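Local coordinates for uncharacterized protein, DUF633, LMOf2365_1472 (Listeria monocytogenes str. 4b F2365, PDB 3GNL) that probably methylates N1 of adenine 22 in bacterial tRNA, taking the methyl group from S-adenosylmethionine, at residues A16-K21 and S145-R150; R133-Q138 and M159-S164; H195-W200 and A229-V234. All blocks are in the same frame, centred on the assembly; numbering follows the deposited sequence.

Interaction 1 (A16-K21 and S145-R150); sequences ASYITK and SEAILR
Y18 reaches across from a type I beta turn, A16 to I19, and lays its ring beside S145 and A147 on the outermost strand of a Rossmann-like methyltransferase sheet. The turn starts at A16, the last residue of helix 10-16, and leads toward strand 23-28; it is closed by the bond from I19 N to A16 O, 2.9 Å. Y18 carries its CG opposite the carbonyl carbon and next to the backbone N (chi1 -65°), which sends the long axis of the ring out from the loop toward the strand. CE1 is the atom that meets S145, 3.6 Å from its CB, and the serine methylene comes to the ring obliquely. Both S145 and A147 direct their CB toward the tyrosine, whereas E146 between them turns to the other face of the sheet, where its carboxylate accepts bonds from the backbone N of C180 and L181. The tyrosine ring is bracketed from above and below: S17 OG stands over its centre, 3.9 Å above the plane, and the side chain of V160 from strand 154-163 packs on the opposite face. I158 and I122 add further apolar contacts, and the backbone O of Y18 takes a bond from K120 NZ, so the loop is pinned to the next strands inward as well. At the far end of the ring the contact is with a methyl group: Y18 OH sits 3.5 Å from A147 CB.

Interaction 2 (R133-Q138 and M159-S164); sequences REWSEQ and MVLAPS
This is a buried helix-on-sheet contact, in which R133, W135 and S136 of helix 129-139 pack over M159 and L161 of strand 154-163. The short helix and strand segments run nearly parallel, 10° apart in direction, with their axes 10.5 Å from each other. M159, present as selenomethionine, and R133 cross obliquely. With CG placed between the backbone N and the carbonyl carbon (chi1 67°), and with a bend at chi3, M159 brings CE over one face of the guanidinium. That methyl lies 3.7 Å from R133 CG and 3.8 Å from R133 NE, so it covers the arginine from its aliphatic shaft to its charged head. The guanidinium is fixed by other partners: NE makes a salt bridge with the carboxylate of E146, and NH1 bonds to the backbone O of I175. These partners probably balance much of the buried charge, while the face of the group takes an apolar neighbour. One helical turn on from R133, S136 and W135 meet L161 through its CD2 methyl. This methyl is 3.5 Å from S136 CB and meets W135 at the edge of the indole, near the ring plane, 4.3 Å from CZ3. S136 offers its methylene to the leucine, and its OG is engaged by W141 O and W170 NE1. The helix joins strand 120-125 to strand 141-151, and strand 154-163 lies between those two parallel strands, running against both. The helix lies along a strand inserted antiparallel between two parallel neighbours, and that insertion, in the strand order 3-2-1-4-5-7-6, is the hallmark of the class I, Rossmann-like methyltransferase fold.

Interaction 3 (H195-W200 and A229-V234); sequences HEANTW and ALVEDV
V231 carries this contact, setting one branch against A197 and the other against W200. Its CG1, placed opposite the backbone N (chi1 169°), lies 3.9 Å from A197 CB, a methyl-to-methyl meeting that lets the backbones come close: the CA atoms of A197 and V231 are 6.8 Å apart. The second branch, CG2, touches W200 at CZ3, 3.6 Å away. It arrives at the edge of the indole, near the ring plane, and the two side chains cross at a slant. The two helices, 187-208 and 215-235, follow each other in the chain and run roughly antiparallel here, making the C-terminal helical hairpin, consistent with the coiled-coil extension that TrmK-type enzymes carry beside their methyltransferase domain. W200 also lies against its own helix. With CG next to the backbone N (chi1 -67°), the indole folds back over the preceding turn, so that E196 O sits 3.2 Å above one face, offset toward the rim, with A197 N also over that side. The same E196 O accepts the helical bond from W200 N, 2.9 Å long. Along helix 215-235 the indole also reaches L224, K227 and I228, which spreads the contact over neighbouring turns. W193 touches both W200 and V231, extending the apolar seam along helix 187-208. F176 packs against W200 and F177 against V231, joining the hairpin to helix 172-177.

In the fold
From the N terminus, the loop 16-21 waits until strand 141-151 arrives, and interaction 1 then closes a span of well over a hundred residues that contains most of the sheet. Interaction 2 opens inside that span, at helix 129-139, and closes beyond it at strand 154-163, so the two cross. They also touch: strands 141-151 and 154-163 are neighbours, with S145 O and V160 N 2.8 Å apart in a probable hydrogen bond. Interaction 3 follows in series, a local closure between two successive helices. Its nearest atoms stay about 7 Å from interaction 1 and about 11 Å from interaction 2; it touches neither of them, and joins the two helices of the C-terminal hairpin.

Interaction 1 (A16-K21 and S145-R150)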
loop_
_atom_site.group_PDB
_atom_site.type_symbol
_atom_site.label_atom_id
_atom_site.label_comp_id
_atom_site.label_asym_id
_atom_site.label_seq_id
_atom_site.Cartn_x
_atom_site.Cartn_y
_atom_site.Cartn_z
ATOM N N ALA A 16 1.827 -4.282 10.282
ATOM C CA ALA A 16 2.744 -5.104 11.100
ATOM C C ALA A 16 2.252 -6.532 11.235
ATOM O O ALA A 16 3.076 -7.443 11.379
ATOM C CB ALA A 16 2.927 -4.478 12.458
ATOM N N SER A 17 0.931 -6.717 11.152
ATOM C CA SER A 17 0.360 -8.062 11.390
ATOM C C SER A 17 0.790 -9.050 10.300
ATOM O O SER A 17 0.632 -10.260 10.473
ATOM C CB SER A 17 -1.172 -8.023 11.473
ATOM O OG SER A 17 -1.732 -7.923 10.187
ATOM N N TYR A 18 1.297 -8.548 9.178
ATOM C CA TYR A 18 1.768 -9.364 8.071
ATOM C C TYR A 18 3.237 -9.710 8.167
ATOM O O TYR A 18 3.764 -10.384 7.298
ATOM C CB TYR A 18 1.436 -8.699 6.741
ATOM C CG TYR A 18 -0.069 -8.621 6.510
ATOM C CD1 TYR A 18 -0.831 -9.790 6.324
ATOM C CD2 TYR A 18 -0.712 -7.389 6.458
ATOM C CE1 TYR A 18 -2.220 -9.725 6.106
ATOM C CE2 TYR A 18 -2.122 -7.296 6.221
ATOM C CZ TYR A 18 -2.842 -8.472 6.034
ATOM O OH TYR A 18 -4.212 -8.405 5.811
ATOM N N ILE A 19 3.883 -9.273 9.251
ATOM C CA ILE A 19 5.305 -9.629 9.495
ATOM C C ILE A 19 5.226 -10.708 10.559
ATOM O O ILE A 19 4.769 -10.451 11.637
ATOM C CB ILE A 19 6.082 -8.417 10.061
ATOM C CG1 ILE A 19 6.105 -7.279 9.024
ATOM C CG2 ILE A 19 7.515 -8.820 10.450
ATOM C CD1 ILE A 19 6.614 -5.913 9.548
ATOM N N THR A 20 5.635 -11.942 10.234
ATOM C CA THR A 20 5.277 -13.073 11.092
ATOM C C THR A 20 6.397 -14.067 11.380
ATOM O O THR A 20 6.271 -14.885 12.289
ATOM C CB THR A 20 4.077 -13.894 10.450
ATOM O OG1 THR A 20 4.460 -14.330 9.145
ATOM C CG2 THR A 20 2.813 -13.042 10.371
ATOM N N LYS A 21 7.448 -14.027 10.595
ATOM C CA LYS A 21 8.385 -15.163 10.560
ATOM C C LYS A 21 9.778 -14.803 11.068
ATOM O O LYS A 21 10.792 -15.304 10.542
ATOM C CB LYS A 21 8.473 -15.701 9.144
ATOM C CG LYS A 21 7.143 -16.228 8.588
ATOM C CD LYS A 21 7.128 -16.123 7.063
ATOM C CE LYS A 21 8.228 -16.966 6.434
ATOM N NZ LYS A 21 8.492 -16.562 5.036
ATOM N N SER A 145 -2.512 -11.449 0.334
ATOM C CA SER A 145 -3.428 -11.003 1.366
ATOM C C SER A 145 -3.724 -9.542 1.065
ATOM O O SER A 145 -2.908 -8.861 0.465
ATOM C CB SER A 145 -2.797 -11.048 2.765
ATOM O OG SER A 145 -2.624 -12.383 3.253
ATOM N N GLU A 146 -4.932 -9.131 1.496
ATOM C CA GLU A 146 -5.275 -7.685 1.537
ATOM C C GLU A 146 -6.183 -7.415 2.691
ATOM O O GLU A 146 -6.891 -8.300 3.213
ATOM C CB GLU A 146 -6.004 -7.253 0.242
ATOM C CG GLU A 146 -5.230 -7.525 -1.050
ATOM C CD GLU A 146 -6.001 -7.075 -2.317
ATOM O OE1 GLU A 146 -7.072 -7.702 -2.577
ATOM O OE2 GLU A 146 -5.518 -6.135 -2.969
ATOM N N ALA A 147 -6.177 -6.148 3.086
ATOM C CA ALA A 147 -7.063 -5.679 4.124
ATOM C C ALA A 147 -7.561 -4.296 3.754
ATOM O O ALA A 147 -6.884 -3.549 3.051
ATOM C CB ALA A 147 -6.388 -5.646 5.489
ATOM N N ILE A 148 -8.724 -3.974 4.287
ATOM C CA ILE A 148 -9.300 -2.625 4.150
ATOM C C ILE A 148 -9.796 -2.245 5.518
ATOM O O ILE A 148 -10.430 -3.060 6.199
ATOM C CB ILE A 148 -10.375 -2.511 2.988
ATOM C CG1 ILE A 148 -10.676 -1.053 2.664
ATOM C CG2 ILE A 148 -11.584 -3.393 3.206
ATOM C CD1 ILE A 148 -11.461 -0.840 1.365
ATOM N N LEU A 149 -9.465 -1.028 5.954
ATOM C CA LEU A 149 -9.894 -0.613 7.279
ATOM C C LEU A 149 -10.231 0.861 7.255
ATOM O O LEU A 149 -9.870 1.592 6.306
ATOM C CB LEU A 149 -8.825 -0.946 8.328
ATOM C CG LEU A 149 -7.431 -0.334 8.176
ATOM C CD1 LEU A 149 -7.211 0.977 8.962
ATOM C CD2 LEU A 149 -6.391 -1.361 8.611
ATOM N N ARG A 150 -10.938 1.305 8.283
ATOM C CA ARG A 150 -11.236 2.730 8.417
ATOM C C ARG A 150 -10.631 3.207 9.743
ATOM O O ARG A 150 -10.815 2.582 10.778
ATOM C CB ARG A 150 -12.758 2.958 8.332
ATOM C CG ARG A 150 -13.179 4.450 8.353
ATOM C CD ARG A 150 -14.616 4.769 7.920
ATOM N NE ARG A 150 -15.541 3.634 7.942
ATOM C CZ ARG A 150 -16.143 3.146 6.855
ATOM N NH1 ARG A 150 -16.963 2.120 6.949
ATOM N NH2 ARG A 150 -15.933 3.700 5.670
#

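Interaction 2 (R133-Q138 and M159-S164)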
loop_
_atom_site.group_PDB
_atom_site.type_symbol
_atom_site.label_atom_id
_atom_site.label_comp_id
_atom_site.label_asym_id
_atom_site.label_seq_id
_atom_site.Cartn_x
_atom_site.Cartn_y
_atom_site.Cartn_z
ATOM N N ARG A 133 -1.467 -2.776 -8.028
ATOM C CA ARG A 133 -1.980 -4.043 -8.528
ATOM C C ARG A 133 -1.580 -4.228 -9.975
ATOM O O ARG A 133 -1.279 -5.360 -10.367
ATOM C CB ARG A 133 -3.511 -4.186 -8.265
ATOM C CG ARG A 133 -3.817 -3.946 -6.795
ATOM C CD ARG A 133 -5.151 -4.523 -6.430
ATOM N NE ARG A 133 -5.570 -4.131 -5.099
ATOM C CZ ARG A 133 -6.259 -3.032 -4.804
ATOM N NH1 ARG A 133 -6.686 -2.202 -5.772
ATOM N NH2 ARG A 133 -6.559 -2.764 -3.533
ATOM N N GLU A 134 -1.490 -3.128 -10.744
ATOM C CA GLU A 134 -0.964 -3.195 -12.107
ATOM C C GLU A 134 0.490 -3.570 -12.069
ATOM O O GLU A 134 0.896 -4.439 -12.852
ATOM C CB GLU A 134 -1.158 -1.885 -12.876
ATOM C CG GLU A 134 -0.878 -2.076 -14.341
ATOM C CD GLU A 134 -1.433 -0.967 -15.165
ATOM O OE1 GLU A 134 -1.187 0.220 -14.830
ATOM O OE2 GLU A 134 -2.141 -1.307 -16.143
ATOM N N TRP A 135 1.257 -2.939 -11.176
ATOM C CA TRP A 135 2.663 -3.281 -11.023
ATOM C C TRP A 135 2.790 -4.766 -10.721
ATOM O O TRP A 135 3.686 -5.435 -11.252
ATOM C CB TRP A 135 3.260 -2.428 -9.902
ATOM C CG TRP A 135 4.746 -2.745 -9.663
ATOM C CD1 TRP A 135 5.809 -2.159 -10.256
ATOM C CD2 TRP A 135 5.250 -3.728 -8.765
ATOM N NE1 TRP A 135 6.975 -2.735 -9.791
ATOM C CE2 TRP A 135 6.660 -3.725 -8.902
ATOM C CE3 TRP A 135 4.647 -4.650 -7.904
ATOM C CZ2 TRP A 135 7.493 -4.597 -8.149
ATOM C CZ3 TRP A 135 5.468 -5.510 -7.156
ATOM C CH2 TRP A 135 6.881 -5.461 -7.294
ATOM N N SER A 136 1.942 -5.296 -9.855
ATOM C CA SER A 136 2.006 -6.709 -9.483
ATOM C C SER A 136 1.851 -7.605 -10.713
ATOM O O SER A 136 2.598 -8.573 -10.886
ATOM C CB SER A 136 0.949 -6.971 -8.397
ATOM O OG SER A 136 0.166 -8.122 -8.615
ATOM N N GLU A 137 0.917 -7.266 -11.591
ATOM C CA GLU A 137 0.737 -8.000 -12.821
ATOM C C GLU A 137 1.949 -7.843 -13.747
ATOM O O GLU A 137 2.413 -8.875 -14.267
ATOM C CB GLU A 137 -0.508 -7.439 -13.523
ATOM C CG GLU A 137 -0.775 -8.038 -14.882
ATOM C CD GLU A 137 -2.145 -7.653 -15.375
ATOM O OE1 GLU A 137 -2.223 -6.588 -16.060
ATOM O OE2 GLU A 137 -3.121 -8.405 -15.153
ATOM N N GLN A 138 2.449 -6.626 -13.971
ATOM C CA GLN A 138 3.604 -6.385 -14.880
ATOM C C GLN A 138 4.870 -7.061 -14.404
ATOM O O GLN A 138 5.706 -7.447 -15.218
ATOM C CB GLN A 138 3.910 -4.912 -15.097
ATOM C CG GLN A 138 2.906 -4.178 -15.948
ATOM C CD GLN A 138 3.155 -2.692 -15.930
ATOM O OE1 GLN A 138 4.097 -2.214 -15.259
ATOM N NE2 GLN A 138 2.322 -1.929 -16.643
HETATM N N MSE A 159 -1.928 -4.268 1.004
HETATM C CA MSE A 159 -1.788 -5.457 0.166
HETATM C C MSE A 159 -0.452 -6.126 0.481
HETATM O O MSE A 159 0.548 -5.459 0.735
HETATM C CB MSE A 159 -1.877 -5.111 -1.325
HETATM C CG MSE A 159 -0.770 -4.297 -1.894
HETATM SE SE MSE A 159 -1.139 -4.001 -3.835
HETATM C CE MSE A 159 -2.465 -2.601 -3.583
ATOM N N VAL A 160 -0.450 -7.451 0.420
ATOM C CA VAL A 160 0.777 -8.200 0.698
ATOM C C VAL A 160 1.076 -8.993 -0.534
ATOM O O VAL A 160 0.148 -9.602 -1.100
ATOM C CB VAL A 160 0.568 -9.122 1.877
ATOM C CG1 VAL A 160 1.885 -9.893 2.175
ATOM C CG2 VAL A 160 0.071 -8.323 3.109
ATOM N N LEU A 161 2.320 -8.932 -0.996
ATOM C CA LEU A 161 2.696 -9.580 -2.259
ATOM C C LEU A 161 3.850 -10.530 -2.071
ATOM O O LEU A 161 4.651 -10.359 -1.151
ATOM C CB LEU A 161 3.108 -8.541 -3.293
ATOM C CG LEU A 161 1.975 -7.549 -3.642
ATOM C CD1 LEU A 161 2.134 -6.372 -2.744
ATOM C CD2 LEU A 161 2.007 -7.091 -5.051
ATOM N N ALA A 162 4.026 -11.449 -3.018
ATOM C CA ALA A 162 5.179 -12.370 -3.003
ATOM C C ALA A 162 5.575 -12.614 -4.466
ATOM O O ALA A 162 4.701 -12.585 -5.346
ATOM C CB ALA A 162 4.803 -13.657 -2.325
ATOM N N PRO A 163 6.864 -12.896 -4.753
ATOM C CA PRO A 163 7.243 -13.217 -6.130
ATOM C C PRO A 163 6.542 -14.478 -6.637
ATOM O O PRO A 163 6.267 -15.408 -5.875
ATOM C CB PRO A 163 8.761 -13.471 -6.048
ATOM C CG PRO A 163 9.170 -12.999 -4.760
ATOM C CD PRO A 163 8.003 -13.091 -3.823
ATOM N N SER A 164 6.220 -14.475 -7.920
ATOM C CA SER A 164 5.615 -15.607 -8.582
ATOM C C SER A 164 6.462 -15.970 -9.814
ATOM O O SER A 164 6.815 -15.108 -10.616
ATOM C CB SER A 164 4.176 -15.262 -9.017
ATOM O OG SER A 164 3.563 -16.385 -9.635
#

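Interaction 3 (H195-W200 and A229-V234)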
loop_
_atom_site.group_PDB
_atom_site.type_symbol
_atom_site.label_atom_id
_atom_site.label_comp_id
_atom_site.label_asym_id
_atom_site.label_seq_id
_atom_site.Cartn_x
_atom_site.Cartn_y
_atom_site.Cartn_z
ATOM N N HIS A 195 -20.158 4.504 -1.816
ATOM C CA HIS A 195 -19.924 5.954 -1.626
ATOM C C HIS A 195 -19.296 6.571 -2.844
ATOM O O HIS A 195 -19.758 7.611 -3.342
ATOM C CB HIS A 195 -19.069 6.181 -0.388
ATOM C CG HIS A 195 -18.746 7.606 -0.106
ATOM N ND1 HIS A 195 -19.659 8.446 0.495
ATOM C CD2 HIS A 195 -17.597 8.311 -0.211
ATOM C CE1 HIS A 195 -19.112 9.632 0.680
ATOM N NE2 HIS A 195 -17.855 9.575 0.288
ATOM N N GLU A 196 -18.232 5.941 -3.354
ATOM C CA GLU A 196 -17.555 6.514 -4.519
ATOM C C GLU A 196 -18.452 6.516 -5.743
ATOM O O GLU A 196 -18.435 7.483 -6.508
ATOM C CB GLU A 196 -16.186 5.823 -4.797
ATOM C CG GLU A 196 -15.137 5.938 -3.620
ATOM C CD GLU A 196 -15.022 7.310 -2.921
ATOM O OE1 GLU A 196 -15.271 8.350 -3.531
ATOM O OE2 GLU A 196 -14.654 7.346 -1.749
ATOM N N ALA A 197 -19.189 5.433 -5.978
ATOM C CA ALA A 197 -20.085 5.311 -7.125
ATOM C C ALA A 197 -21.207 6.359 -7.044
ATOM O O ALA A 197 -21.597 6.898 -8.077
ATOM C CB ALA A 197 -20.671 3.895 -7.209
ATOM N N ASN A 198 -21.671 6.655 -5.836
ATOM C CA ASN A 198 -22.716 7.682 -5.728
ATOM C C ASN A 198 -22.122 9.021 -6.147
ATOM O O ASN A 198 -22.772 9.765 -6.881
ATOM C CB ASN A 198 -23.211 7.792 -4.289
ATOM C CG ASN A 198 -24.134 6.669 -3.895
ATOM O OD1 ASN A 198 -24.684 5.966 -4.736
ATOM N ND2 ASN A 198 -24.341 6.519 -2.589
ATOM N N THR A 199 -20.894 9.331 -5.717
ATOM C CA THR A 199 -20.257 10.552 -6.186
ATOM C C THR A 199 -20.073 10.586 -7.709
ATOM O O THR A 199 -20.361 11.582 -8.342
ATOM C CB THR A 199 -18.976 10.837 -5.427
ATOM O OG1 THR A 199 -19.359 11.257 -4.101
ATOM C CG2 THR A 199 -18.235 12.021 -5.992
ATOM N N TRP A 200 -19.598 9.503 -8.310
ATOM C CA TRP A 200 -19.434 9.474 -9.759
ATOM C C TRP A 200 -20.764 9.703 -10.507
ATOM O O TRP A 200 -20.762 10.475 -11.472
ATOM C CB TRP A 200 -18.827 8.115 -10.154
ATOM C CG TRP A 200 -17.406 7.935 -9.646
ATOM C CD1 TRP A 200 -16.453 8.904 -9.466
ATOM C CD2 TRP A 200 -16.793 6.676 -9.312
ATOM N NE1 TRP A 200 -15.263 8.311 -8.987
ATOM C CE2 TRP A 200 -15.476 6.962 -8.877
ATOM C CE3 TRP A 200 -17.255 5.344 -9.303
ATOM C CZ2 TRP A 200 -14.592 5.946 -8.457
ATOM C CZ3 TRP A 200 -16.360 4.328 -8.836
ATOM C CH2 TRP A 200 -15.074 4.666 -8.417
ATOM N N ALA A 229 -20.023 1.142 -13.529
ATOM C CA ALA A 229 -20.332 -0.218 -13.985
ATOM C C ALA A 229 -19.436 -1.256 -13.287
ATOM O O ALA A 229 -19.928 -2.310 -12.856
ATOM C CB ALA A 229 -20.223 -0.303 -15.503
ATOM N N LEU A 230 -18.173 -0.902 -13.083
ATOM C CA LEU A 230 -17.293 -1.824 -12.332
ATOM C C LEU A 230 -17.777 -2.046 -10.898
ATOM O O LEU A 230 -17.733 -3.158 -10.364
ATOM C CB LEU A 230 -15.848 -1.326 -12.329
ATOM C CG LEU A 230 -15.091 -1.353 -13.649
ATOM C CD1 LEU A 230 -13.826 -0.509 -13.563
ATOM C CD2 LEU A 230 -14.771 -2.817 -14.025
ATOM N N VAL A 231 -18.176 -0.979 -10.212
ATOM C CA VAL A 231 -18.671 -1.131 -8.878
ATOM C C VAL A 231 -19.954 -1.945 -8.857
ATOM O O VAL A 231 -20.123 -2.829 -8.017
ATOM C CB VAL A 231 -18.911 0.265 -8.193
ATOM C CG1 VAL A 231 -19.673 0.114 -6.893
ATOM C CG2 VAL A 231 -17.555 0.996 -7.953
ATOM N N GLU A 232 -20.857 -1.702 -9.816
ATOM C CA GLU A 232 -22.131 -2.431 -9.851
ATOM C C GLU A 232 -21.879 -3.913 -10.068
ATOM O O GLU A 232 -22.563 -4.739 -9.481
ATOM C CB GLU A 232 -23.022 -1.878 -10.952
ATOM C CG GLU A 232 -23.528 -0.476 -10.620
ATOM C CD GLU A 232 -24.404 0.152 -11.693
ATOM O OE1 GLU A 232 -24.291 -0.207 -12.885
ATOM O OE2 GLU A 232 -25.191 1.052 -11.338
ATOM N N ASP A 233 -20.885 -4.216 -10.892
ATOM C CA ASP A 233 -20.506 -5.598 -11.165
ATOM C C ASP A 233 -19.931 -6.294 -9.928
ATOM O O ASP A 233 -20.224 -7.471 -9.688
ATOM C CB ASP A 233 -19.481 -5.655 -12.295
ATOM C CG ASP A 233 -19.088 -7.080 -12.634
ATOM O OD1 ASP A 233 -19.988 -7.862 -13.012
ATOM O OD2 ASP A 233 -17.901 -7.429 -12.471
ATOM N N VAL A 234 -19.129 -5.586 -9.138
ATOM C CA VAL A 234 -18.570 -6.258 -7.960
ATOM C C VAL A 234 -19.520 -6.339 -6.771
ATOM O O VAL A 234 -19.449 -7.311 -6.005
ATOM C CB VAL A 234 -17.151 -5.799 -7.547
ATOM C CG1 VAL A 234 -16.213 -5.956 -8.744
ATOM C CG2 VAL A 234 -17.131 -4.393 -6.903
#